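Local coordinates for SusD superfamily protein (Bacteroides vulgatus, PDB 3MYV) that probably binds polysaccharide as a SusD-family protein of the bacterial outer membrane, consistent with a part in glycan capture and uptake, at residues R11-V16 / N107-E112; F166-L171 / H203-K208; I199-Y202 / K208-D211; E285-L288 / V294-H297; N361-R366 / S388-G393. All blocks are in the same frame, centred on the assembly; numbering follows the deposited sequence.

Overall arrangement
Five contacts join parts of a largely helical SusD fold. Interaction 1, first along the chain, packs helix 13-27 on helix 103-128. It closes before interactions 2 and 3, a touching pair with centres about 6 Å apart that share K208 and end on the same stretch: interaction 2 sets helix 160-177 against the turn between helices 189-202 and 206-223, and interaction 3 packs those two helices on each other. Interactions 4 and then 5 follow in series, about 11 Å apart between centres and joined by a salt bridge from R295 to E390. Interaction 1 lies far from this last pair, about 44 Å from interaction 4 between centres, across the chain's centre.

Interaction 1 (R11-V16 / N107-E112); sequences RTVTDV and NALKGE
A capping box opens helix 13-27, and the first turn behind it presents V13 and V16 to L109 in the N-terminal part of helix 103-128. Side-chain packing carries the contact; no hydrogen bond joins the two segments. L109 leads with its CD1 methyl, which reaches CG1 of V13 at 4.0 Å and CG1 of V16 also at 4.0 Å, touching both valines one turn apart. The same L109 CD1 lies 3.8 Å from V13 O, packing against the backbone carbonyl as well as the methyls. V16 comes in closer to the root of the leucine: its CG1 is 4.0 Å from L109 CB, and the two side chains run past each other in opposite directions. With CG1 anti to the backbone N (chi1 176°), V16 turns this branch onto the leucine. The closest backbone approach is 7.3 Å, from V16 CA to L109 CA.

The start of the helix is fixed by polar bonds within 11-16. T12, the N-cap, takes a nearly straight bond from D15 N to its OG1 (3.0 Å, 165°). D15 answers through OD2, which accepts from T12 N at 3.1 Å, approached from above the carboxylate plane, and from R11 N at 2.9 Å through the anti lone pair. Around the valines, I98 and L106 add further apolar cover. The whole is a capping box at a helix N-terminus, with buried valines behind it packing helix on helix in the helical N-terminal region of this SusD-family protein.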
# COMPACT_ATOMS: atom_id res chain seq x y z
N ARG A 11 -4.48 26.74 18.36
CA ARG A 11 -4.12 27.35 19.66
C ARG A 11 -3.52 26.35 20.66
O ARG A 11 -2.69 26.73 21.50
CB ARG A 11 -5.33 28.03 20.31
N THR A 12 -3.95 25.10 20.61
CA THR A 12 -3.53 24.10 21.60
C THR A 12 -3.03 22.81 20.95
O THR A 12 -3.27 22.57 19.76
CB THR A 12 -4.69 23.72 22.53
OG1 THR A 12 -5.69 23.02 21.77
CG2 THR A 12 -5.32 24.97 23.19
N VAL A 13 -2.36 21.99 21.74
CA VAL A 13 -1.98 20.64 21.34
C VAL A 13 -3.21 19.79 20.96
O VAL A 13 -3.16 18.98 20.02
CB VAL A 13 -1.14 19.94 22.44
CG1 VAL A 13 -0.99 18.46 22.17
CG2 VAL A 13 0.24 20.61 22.54
N THR A 14 -4.33 20.00 21.64
CA THR A 14 -5.59 19.34 21.28
C THR A 14 -6.03 19.74 19.86
O THR A 14 -6.38 18.89 19.05
CB THR A 14 -6.68 19.59 22.33
OG1 THR A 14 -6.34 18.87 23.52
CG2 THR A 14 -8.05 19.11 21.85
N ASP A 15 -5.95 21.03 19.53
CA ASP A 15 -6.23 21.48 18.18
C ASP A 15 -5.34 20.74 17.19
O ASP A 15 -5.81 20.37 16.11
CB ASP A 15 -6.01 22.99 17.99
CG ASP A 15 -7.01 23.84 18.76
OD1 ASP A 15 -8.12 23.36 19.06
OD2 ASP A 15 -6.65 24.99 19.06
N VAL A 16 -4.06 20.56 17.54
CA VAL A 16 -3.14 19.88 16.63
C VAL A 16 -3.56 18.42 16.45
O VAL A 16 -3.56 17.93 15.32
CB VAL A 16 -1.67 19.96 17.07
CG1 VAL A 16 -0.79 19.15 16.12
CG2 VAL A 16 -1.22 21.47 17.10
N ASN A 107 5.40 16.97 20.00
CA ASN A 107 6.49 16.39 19.24
C ASN A 107 6.05 15.09 18.54
O ASN A 107 6.43 14.85 17.40
CB ASN A 107 7.71 16.13 20.14
CG ASN A 107 9.00 16.63 19.52
OD1 ASN A 107 8.98 17.46 18.61
ND2 ASN A 107 10.12 16.14 20.03
N ALA A 108 5.27 14.27 19.25
CA ALA A 108 4.72 13.04 18.67
C ALA A 108 3.80 13.35 17.48
O ALA A 108 3.84 12.69 16.42
CB ALA A 108 3.96 12.26 19.74
N LEU A 109 2.97 14.36 17.66
CA LEU A 109 2.06 14.80 16.60
C LEU A 109 2.82 15.38 15.40
O LEU A 109 2.46 15.13 14.24
CB LEU A 109 1.03 15.78 17.14
CG LEU A 109 0.00 15.17 18.09
CD1 LEU A 109 -0.80 16.28 18.85
CD2 LEU A 109 -0.95 14.24 17.34
N LYS A 110 3.88 16.13 15.66
CA LYS A 110 4.75 16.64 14.58
C LYS A 110 5.33 15.46 13.77
O LYS A 110 5.25 15.45 12.54
CB LYS A 110 5.87 17.49 15.14
CG LYS A 110 6.90 17.93 14.10
CD LYS A 110 7.99 18.82 14.72
CE LYS A 110 9.16 19.01 13.74
NZ LYS A 110 10.25 19.89 14.30
N GLY A 111 5.90 14.48 14.47
CA GLY A 111 6.45 13.29 13.82
C GLY A 111 5.42 12.54 13.00
O GLY A 111 5.69 12.07 11.86
N GLU A 112 4.22 12.42 13.56
CA GLU A 112 3.15 11.68 12.92
C GLU A 112 2.72 12.40 11.65
O GLU A 112 2.50 11.77 10.63
CB GLU A 112 1.96 11.50 13.87
CG GLU A 112 0.84 10.67 13.29
CD GLU A 112 -0.38 10.52 14.19
OE1 GLU A 112 -0.37 11.02 15.34
OE2 GLU A 112 -1.37 9.88 13.72

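Interaction 2 (F166-L171 / H203-K208); sequences FIIETL and HDDNRK
I168 holds CG1 beside its backbone N (chi1 -71°) and extends beyond it, carrying CD1 to the ring of H203, whose own CG is anti to the backbone N (chi1 -162°). The methyl lands over one face of the imidazole in a CH-pi contact, 3.9 Å from I168 CD1 to the centroid of the H203 ring. It sits toward the rim, nearest to H203 ND1 at 3.5 Å. The same I168 CD1 also approaches D205 OD2, at 4.0 Å, so one methyl rests against both members of a hydrogen-bonded pair.

That pair fixes the ring. H203 ND1 donates to D205 OD2 over 2.7 Å along an almost straight path (168°); the oxygen lies in the imidazole plane, while the donor stands above the plane of the carboxylate. With an edge engaged in this way, the ring has little freedom to rotate, and its face stays turned to the isoleucine. A probable bond from D205 N to Y200 O ties the turn to the last helical turn before it. Y132 and Y164 also bring their rings to H203, and I168 continues onto I199 and Y200.

Helix 189-202 ends here in a Schellman motif, with D204 at positive phi, and helix 206-223 starts almost at once. A short segment containing a His-carboxylate hydrogen bond and packed on a neighbouring helix thus forms the turn of an alpha-alpha hairpin, consistent with the TPR-like helical pairs of the SusD family.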
# COMPACT_ATOMS: atom_id res chain seq x y z
N PHE A 166 13.87 12.96 0.02
CA PHE A 166 13.01 13.66 0.95
C PHE A 166 12.16 12.74 1.84
O PHE A 166 12.06 12.95 3.05
CB PHE A 166 12.05 14.61 0.20
CG PHE A 166 10.94 15.14 1.05
CD1 PHE A 166 11.19 16.11 2.01
CD2 PHE A 166 9.65 14.68 0.88
CE1 PHE A 166 10.18 16.58 2.82
CE2 PHE A 166 8.61 15.17 1.68
CZ PHE A 166 8.88 16.12 2.64
N ILE A 167 11.52 11.76 1.22
CA ILE A 167 10.69 10.80 1.93
C ILE A 167 11.47 10.07 3.03
O ILE A 167 11.01 9.95 4.18
CB ILE A 167 10.06 9.78 0.93
CG1 ILE A 167 8.99 10.46 0.07
CG2 ILE A 167 9.46 8.59 1.65
CD1 ILE A 167 8.78 9.77 -1.34
N ILE A 168 12.67 9.60 2.71
CA ILE A 168 13.45 8.82 3.67
C ILE A 168 13.93 9.68 4.86
O ILE A 168 13.78 9.30 6.03
CB ILE A 168 14.61 8.07 2.98
CG1 ILE A 168 14.03 6.92 2.12
CG2 ILE A 168 15.61 7.55 4.03
CD1 ILE A 168 14.94 6.43 0.98
N GLU A 169 14.45 10.87 4.55
CA GLU A 169 14.91 11.81 5.58
C GLU A 169 13.77 12.22 6.50
O GLU A 169 13.94 12.33 7.71
CB GLU A 169 15.49 13.08 4.95
CG GLU A 169 16.96 13.03 4.66
CD GLU A 169 17.49 14.35 4.06
OE1 GLU A 169 16.98 15.45 4.41
OE2 GLU A 169 18.42 14.26 3.23
N THR A 170 12.62 12.47 5.89
CA THR A 170 11.43 12.83 6.64
C THR A 170 10.99 11.73 7.60
O THR A 170 10.72 11.97 8.78
CB THR A 170 10.30 13.16 5.67
OG1 THR A 170 10.68 14.29 4.91
CG2 THR A 170 9.02 13.47 6.42
N LEU A 171 10.93 10.50 7.09
CA LEU A 171 10.48 9.39 7.90
C LEU A 171 11.53 8.99 8.96
O LEU A 171 11.16 8.70 10.08
CB LEU A 171 10.08 8.24 6.97
CG LEU A 171 9.06 7.20 7.36
CD1 LEU A 171 7.86 7.73 8.11
CD2 LEU A 171 8.70 6.47 6.05
N HIS A 203 13.74 1.63 -2.45
CA HIS A 203 14.89 2.45 -2.80
C HIS A 203 16.20 1.66 -3.05
O HIS A 203 17.25 2.25 -3.33
CB HIS A 203 15.10 3.51 -1.71
CG HIS A 203 15.95 4.67 -2.13
ND1 HIS A 203 17.09 5.05 -1.44
CD2 HIS A 203 15.82 5.55 -3.15
CE1 HIS A 203 17.62 6.10 -2.03
NE2 HIS A 203 16.87 6.43 -3.07
N ASP A 204 16.12 0.33 -3.01
CA ASP A 204 17.28 -0.58 -3.14
C ASP A 204 18.30 -0.45 -2.00
O ASP A 204 19.46 -0.85 -2.16
CB ASP A 204 18.01 -0.37 -4.50
CG ASP A 204 18.24 -1.68 -5.27
OD1 ASP A 204 17.94 -2.79 -4.76
OD2 ASP A 204 18.71 -1.60 -6.42
N ASP A 205 17.89 0.10 -0.86
CA ASP A 205 18.76 0.18 0.30
C ASP A 205 18.53 -1.14 1.08
O ASP A 205 17.96 -1.15 2.16
CB ASP A 205 18.40 1.37 1.20
CG ASP A 205 18.65 2.72 0.56
OD1 ASP A 205 19.69 2.93 -0.13
OD2 ASP A 205 17.78 3.60 0.78
N ASN A 206 19.01 -2.24 0.52
CA ASN A 206 18.72 -3.56 1.08
C ASN A 206 19.26 -3.77 2.48
O ASN A 206 18.57 -4.34 3.31
CB ASN A 206 19.19 -4.65 0.12
CG ASN A 206 18.43 -4.59 -1.19
OD1 ASN A 206 19.01 -4.45 -2.26
ND2 ASN A 206 17.12 -4.61 -1.09
N ARG A 207 20.47 -3.29 2.78
CA ARG A 207 21.03 -3.40 4.12
C ARG A 207 20.18 -2.64 5.14
O ARG A 207 19.83 -3.16 6.21
CB ARG A 207 22.49 -2.91 4.12
CG ARG A 207 23.17 -2.85 5.47
CD ARG A 207 23.02 -4.10 6.28
NE ARG A 207 23.55 -5.29 5.63
CZ ARG A 207 23.55 -6.50 6.20
NH1 ARG A 207 23.05 -6.66 7.42
NH2 ARG A 207 24.05 -7.54 5.54
N LYS A 208 19.83 -1.40 4.80
CA LYS A 208 18.97 -0.59 5.67
C LYS A 208 17.61 -1.25 5.87
O LYS A 208 17.11 -1.30 7.00
CB LYS A 208 18.81 0.85 5.14
CG LYS A 208 20.16 1.61 5.04
CD LYS A 208 19.92 3.10 4.78
CE LYS A 208 21.22 3.87 4.57
NZ LYS A 208 20.92 5.25 4.06

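Interaction 3 (I199-Y202 / K208-D211); sequences IYLY and KAFD
K208 lays its aliphatic chain over one face of the Y200 ring where helices 189-202 and 206-223 fold back on each other as an alpha-alpha hairpin. K208 CB stands directly over the middle of the tyrosine ring, 3.7 Å from the Y200 centroid and only 8° off the ring normal, a well-centred CH-pi contact. The aliphatic chain then continues across the ring, so that K208 CD comes within 3.7 Å of Y200 CE1. The two side chains cross at about a right angle, and the lysine, extended beyond CG, carries its amino end away from the neighbouring helix.

Beside this pair, A209 fills the space between the backbones. Its CB is 3.8 Å from Y200 CB and equally 3.8 Å from L201 N, with L201 CB a little farther from A209 CB at 4.1 Å. The small side chain allows close approach: Y200 CA and A209 CA are 5.1 Å apart. No hydrogen bond links the two segments, whose contact depends on apolar packing and the aromatic face.

Further out, L201 packs on E343 and A344 of helix 334-348, and F210 also reaches A344, so the hairpin is backed by that helix. I199 faces the other way, onto I167, I168 and L171 of helix 160-177. The torsion of Y200 places CG beside the backbone N (chi1 -78°), and the ring ends at helix 160-177, where Y200 OH is hydrogen-bonded to E172 OE2.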
# COMPACT_ATOMS: atom_id res chain seq x y z
N ILE A 199 10.06 1.50 2.30
CA ILE A 199 10.60 2.51 1.41
C ILE A 199 12.09 2.27 1.15
O ILE A 199 12.56 2.42 0.01
CB ILE A 199 10.26 3.96 1.92
CG1 ILE A 199 8.74 4.22 1.74
CG2 ILE A 199 11.05 5.05 1.16
CD1 ILE A 199 8.20 5.43 2.54
N TYR A 200 12.84 1.90 2.19
CA TYR A 200 14.25 1.50 1.99
C TYR A 200 14.34 0.41 0.91
O TYR A 200 15.16 0.49 -0.01
CB TYR A 200 14.88 0.95 3.27
CG TYR A 200 15.32 1.94 4.32
CD1 TYR A 200 15.92 3.16 4.00
CD2 TYR A 200 15.15 1.63 5.68
CE1 TYR A 200 16.34 4.04 5.01
CE2 TYR A 200 15.55 2.48 6.65
CZ TYR A 200 16.14 3.69 6.33
OH TYR A 200 16.52 4.52 7.36
N LEU A 201 13.46 -0.57 0.98
CA LEU A 201 13.45 -1.70 0.02
C LEU A 201 13.15 -1.24 -1.39
O LEU A 201 13.86 -1.60 -2.35
CB LEU A 201 12.43 -2.77 0.48
CG LEU A 201 12.38 -4.09 -0.30
CD1 LEU A 201 13.60 -4.93 0.07
CD2 LEU A 201 11.06 -4.89 -0.07
N TYR A 202 12.11 -0.41 -1.53
CA TYR A 202 11.79 0.20 -2.81
C TYR A 202 12.95 1.05 -3.35
O TYR A 202 13.09 1.19 -4.56
CB TYR A 202 10.55 1.07 -2.71
CG TYR A 202 9.21 0.37 -2.86
CD1 TYR A 202 8.79 -0.59 -1.96
CD2 TYR A 202 8.34 0.74 -3.88
CE1 TYR A 202 7.55 -1.19 -2.08
CE2 TYR A 202 7.09 0.17 -3.99
CZ TYR A 202 6.71 -0.79 -3.10
OH TYR A 202 5.48 -1.38 -3.23
N LYS A 208 19.83 -1.40 4.80
CA LYS A 208 18.97 -0.59 5.67
C LYS A 208 17.61 -1.25 5.87
O LYS A 208 17.11 -1.30 7.00
CB LYS A 208 18.81 0.85 5.14
CG LYS A 208 20.16 1.61 5.04
CD LYS A 208 19.92 3.10 4.78
CE LYS A 208 21.22 3.87 4.57
NZ LYS A 208 20.92 5.25 4.06
N ALA A 209 17.01 -1.75 4.79
CA ALA A 209 15.71 -2.44 4.86
C ALA A 209 15.78 -3.67 5.74
O ALA A 209 14.93 -3.87 6.63
CB ALA A 209 15.19 -2.81 3.45
N PHE A 210 16.80 -4.50 5.54
CA PHE A 210 16.95 -5.71 6.37
C PHE A 210 17.14 -5.34 7.83
O PHE A 210 16.43 -5.83 8.71
CB PHE A 210 18.10 -6.60 5.89
CG PHE A 210 18.32 -7.78 6.77
CD1 PHE A 210 17.53 -8.91 6.63
CD2 PHE A 210 19.22 -7.72 7.82
CE1 PHE A 210 17.68 -9.98 7.50
CE2 PHE A 210 19.35 -8.78 8.70
CZ PHE A 210 18.59 -9.91 8.53
N ASP A 211 18.07 -4.44 8.11
CA ASP A 211 18.43 -4.15 9.50
C ASP A 211 17.22 -3.57 10.25
O ASP A 211 16.99 -3.91 11.42
CB ASP A 211 19.59 -3.17 9.59
CG ASP A 211 20.92 -3.77 9.18
OD1 ASP A 211 21.05 -4.99 9.11
OD2 ASP A 211 21.84 -2.96 8.95

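Interaction 4 (E285-L288 / V294-H297); sequences EQML and VRGH
The C-terminal turn of helix 281-288 packs on the 3-10 segment 294-297 that follows it after a short loop, bringing M287 against R295 and G296. The contact belongs to the SusD-family part of the chain, just before strand 299-304. M287 is present as selenomethionine and was modelled in two conformers; in the one described, its chain bends at chi2 and chi3, so that CE turns onto the second segment. The methyl carbon M287 CE touches R295 CB at 3.7 Å and lies 3.8 Å from G296 N. Nearer the backbone, M287 CB packs on G296 CA at 4.0 Å. The backbones come close here, with M287 CA 5.2 Å from G296 CA. No hydrogen bond runs between the segments.

The 3-10 turn is closed by H297 N bonding to V294 O at 3.1 Å. R295 is touched by M287 at its CB, while its guanidinium is tied elsewhere: it forms salt bridges with D293, E386 and E390, of which the last two lie on helix 380-391. These acidic partners hold the guanidinium, while the CB beside the backbone receives the methyl. Helix 281-288 is joined to helix 380-391 independently, since Q286 NE2 makes a probable hydrogen bond to S388 OG. M287 also lies on K389, its SE 3.7 Å from K389 CG.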
# COMPACT_ATOMS: atom_id res chain seq x y z
N GLU A 285 -5.56 -21.24 -8.71
CA GLU A 285 -4.83 -22.51 -8.94
C GLU A 285 -3.59 -22.69 -8.07
O GLU A 285 -3.38 -23.79 -7.59
CB GLU A 285 -4.45 -22.67 -10.41
CG GLU A 285 -5.63 -22.95 -11.25
CD GLU A 285 -5.31 -23.07 -12.74
OE1 GLU A 285 -4.14 -22.83 -13.17
OE2 GLU A 285 -6.25 -23.40 -13.46
N GLN A 286 -2.80 -21.63 -7.91
CA GLN A 286 -1.64 -21.56 -6.98
C GLN A 286 -2.10 -22.07 -5.59
O GLN A 286 -1.51 -23.00 -5.01
CB GLN A 286 -1.05 -20.09 -6.95
CG GLN A 286 -0.01 -19.64 -5.79
CD GLN A 286 0.63 -18.17 -5.94
OE1 GLN A 286 1.83 -18.04 -6.14
NE2 GLN A 286 -0.17 -17.10 -5.77
N MSE A 287 -3.21 -21.52 -5.10
CA MSE A 287 -3.65 -21.77 -3.71
C MSE A 287 -4.35 -23.11 -3.55
O MSE A 287 -4.14 -23.82 -2.54
CB MSE A 287 -4.63 -20.69 -3.20
CG MSE A 287 -4.06 -19.30 -2.94
SE MSE A 287 -2.21 -19.21 -2.41
CE MSE A 287 -2.31 -19.87 -0.61
N LEU A 288 -5.20 -23.46 -4.50
CA LEU A 288 -6.03 -24.68 -4.34
C LEU A 288 -5.22 -25.96 -4.58
O LEU A 288 -5.60 -27.02 -4.11
CB LEU A 288 -7.29 -24.60 -5.21
CG LEU A 288 -8.15 -23.37 -4.83
CD1 LEU A 288 -9.37 -23.28 -5.76
CD2 LEU A 288 -8.58 -23.33 -3.33
N VAL A 294 -3.76 -22.02 4.68
CA VAL A 294 -4.93 -21.26 5.16
C VAL A 294 -5.29 -20.04 4.30
O VAL A 294 -6.41 -19.55 4.36
CB VAL A 294 -4.75 -20.81 6.65
CG1 VAL A 294 -3.81 -19.60 6.78
CG2 VAL A 294 -6.08 -20.48 7.29
N ARG A 295 -4.34 -19.51 3.54
CA ARG A 295 -4.64 -18.34 2.73
C ARG A 295 -5.66 -18.64 1.63
O ARG A 295 -6.41 -17.74 1.24
CB ARG A 295 -3.34 -17.71 2.21
CG ARG A 295 -2.60 -17.09 3.41
CD ARG A 295 -1.15 -16.78 3.16
NE ARG A 295 -0.34 -17.96 2.87
CZ ARG A 295 0.99 -17.92 2.71
NH1 ARG A 295 1.64 -16.76 2.82
NH2 ARG A 295 1.67 -19.01 2.44
N GLY A 296 -5.70 -19.89 1.17
CA GLY A 296 -6.73 -20.36 0.23
C GLY A 296 -8.13 -20.38 0.78
O GLY A 296 -9.07 -20.32 0.02
N HIS A 297 -8.27 -20.42 2.10
CA HIS A 297 -9.58 -20.42 2.73
C HIS A 297 -10.28 -19.07 2.65
O HIS A 297 -11.47 -18.97 2.98
CB HIS A 297 -9.49 -20.86 4.19
CG HIS A 297 -8.79 -22.17 4.40
ND1 HIS A 297 -8.49 -22.65 5.65
CD2 HIS A 297 -8.31 -23.08 3.51
CE1 HIS A 297 -7.88 -23.82 5.53
NE2 HIS A 297 -7.76 -24.10 4.25

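Interaction 5 (N361-R366 / S388-G393); sequences NEIVKR and SKELVG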
# COMPACT_ATOMS: atom_id res chain seq x y z
N ASN A 361 10.48 -18.49 6.29
CA ASN A 361 9.87 -19.73 6.77
C ASN A 361 8.80 -19.51 7.80
O ASN A 361 7.82 -20.25 7.86
CB ASN A 361 10.91 -20.73 7.30
CG ASN A 361 11.48 -21.58 6.19
OD1 ASN A 361 10.88 -22.58 5.81
ND2 ASN A 361 12.60 -21.15 5.61
N GLU A 362 8.98 -18.50 8.64
CA GLU A 362 7.91 -18.19 9.60
C GLU A 362 6.59 -17.92 8.92
O GLU A 362 5.53 -18.38 9.39
CB GLU A 362 8.28 -16.99 10.44
CG GLU A 362 7.44 -16.90 11.68
CD GLU A 362 7.98 -17.74 12.81
OE1 GLU A 362 9.20 -17.66 13.05
OE2 GLU A 362 7.17 -18.45 13.46
N ILE A 363 6.64 -17.22 7.79
CA ILE A 363 5.41 -16.88 7.05
C ILE A 363 4.91 -18.10 6.27
O ILE A 363 3.69 -18.38 6.20
CB ILE A 363 5.64 -15.67 6.11
CG1 ILE A 363 6.04 -14.43 6.94
CG2 ILE A 363 4.41 -15.42 5.20
CD1 ILE A 363 4.99 -13.98 7.99
N VAL A 364 5.84 -18.84 5.66
CA VAL A 364 5.49 -20.04 4.90
C VAL A 364 4.78 -21.04 5.78
O VAL A 364 3.75 -21.60 5.41
CB VAL A 364 6.74 -20.63 4.23
CG1 VAL A 364 6.49 -22.06 3.68
CG2 VAL A 364 7.21 -19.65 3.14
N LYS A 365 5.34 -21.26 6.97
CA LYS A 365 4.83 -22.27 7.88
C LYS A 365 3.56 -21.84 8.59
O LYS A 365 2.75 -22.69 8.97
CB LYS A 365 5.91 -22.68 8.89
CG LYS A 365 7.05 -23.39 8.19
CD LYS A 365 8.23 -23.69 9.13
CE LYS A 365 9.34 -24.43 8.37
NZ LYS A 365 10.51 -24.74 9.25
N ARG A 366 3.40 -20.54 8.82
CA ARG A 366 2.13 -20.06 9.35
C ARG A 366 1.03 -20.34 8.33
O ARG A 366 -0.08 -20.69 8.69
CB ARG A 366 2.17 -18.56 9.69
CG ARG A 366 0.93 -18.04 10.44
CD ARG A 366 -0.18 -17.59 9.51
NE ARG A 366 0.26 -16.57 8.56
CZ ARG A 366 0.45 -15.27 8.85
NH1 ARG A 366 0.22 -14.78 10.07
NH2 ARG A 366 0.86 -14.45 7.88
N SER A 388 2.94 -12.73 -3.11
CA SER A 388 1.72 -12.96 -3.87
C SER A 388 0.64 -13.62 -2.98
O SER A 388 -0.51 -13.17 -2.92
CB SER A 388 2.00 -13.86 -5.05
OG SER A 388 0.82 -14.26 -5.67
N LYS A 389 1.04 -14.72 -2.33
CA LYS A 389 0.14 -15.50 -1.47
C LYS A 389 -0.38 -14.69 -0.30
O LYS A 389 -1.59 -14.67 -0.01
CB LYS A 389 0.88 -16.72 -0.90
CG LYS A 389 1.21 -17.83 -1.92
CD LYS A 389 1.93 -19.00 -1.26
CE LYS A 389 2.57 -19.92 -2.30
NZ LYS A 389 2.97 -21.28 -1.78
N GLU A 390 0.54 -14.01 0.37
CA GLU A 390 0.24 -13.35 1.63
C GLU A 390 -0.52 -12.04 1.48
O GLU A 390 -1.37 -11.73 2.30
CB GLU A 390 1.53 -13.06 2.38
CG GLU A 390 1.33 -12.49 3.78
CD GLU A 390 0.56 -13.42 4.71
OE1 GLU A 390 0.90 -14.64 4.77
OE2 GLU A 390 -0.40 -12.95 5.39
N LEU A 391 -0.19 -11.26 0.46
CA LEU A 391 -0.60 -9.84 0.41
C LEU A 391 -1.65 -9.56 -0.67
O LEU A 391 -1.93 -8.39 -0.96
CB LEU A 391 0.65 -8.94 0.22
CG LEU A 391 1.69 -9.01 1.34
CD1 LEU A 391 2.98 -8.23 0.96
CD2 LEU A 391 1.12 -8.46 2.64
N VAL A 392 -2.26 -10.62 -1.22
CA VAL A 392 -3.35 -10.46 -2.19
C VAL A 392 -4.45 -9.58 -1.60
O VAL A 392 -4.85 -9.73 -0.43
CB VAL A 392 -3.90 -11.84 -2.65
CG1 VAL A 392 -4.74 -12.55 -1.54
CG2 VAL A 392 -4.73 -11.66 -3.94
N GLY A 393 -4.93 -8.62 -2.39
CA GLY A 393 -5.99 -7.74 -1.91
C GLY A 393 -5.50 -6.53 -1.13
O GLY A 393 -6.33 -5.69 -0.72
O HOH W 1 1.24 -17.15 5.90
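The direct ionic link is between R366 and E390, where NH2 of the arginine donates to OE1 of the glutamate over 3.1 Å at 153°. The oxygen lies near the guanidinium plane, at its edge, whereas the nitrogen meets the carboxylate from above its plane; the two flat groups are turned 42° against each other. R366 NH2 thus stands over the carboxylate, nearly equidistant from OE1 and OE2 of E390, with the hydrogen bond going to OE1. E390 is bent at chi2 (61°), which folds the carboxylate back toward helix 350-367.

A water supplies the second kind of link. It accepts from R366 NE at 2.9 Å and donates to E390 OE1 at 2.8 Å as well as to I363 O, also at 2.8 Å, tying both charged groups to the helix backbone. It lies in the guanidinium plane.

Van der Waals contact is slight: I363 CG2 rests 3.6 Å from E390 OE1.

Outside the two segments, E390 OE1 also forms a salt bridge with R295 NH1, while OE2 is held by R333 and by the hydroxyl of Y234. R366 NH1 turns to E247 and to Y229 O, and a bound ethanediol, probably from the crystallisation liquor, lies about 3 Å from the R366 side chain. With three arginines around one buried carboxylate, E390 would be expected to remain ionised, and the network joins helices 350-367 and 380-391 through charge compensation more than through apolar packing.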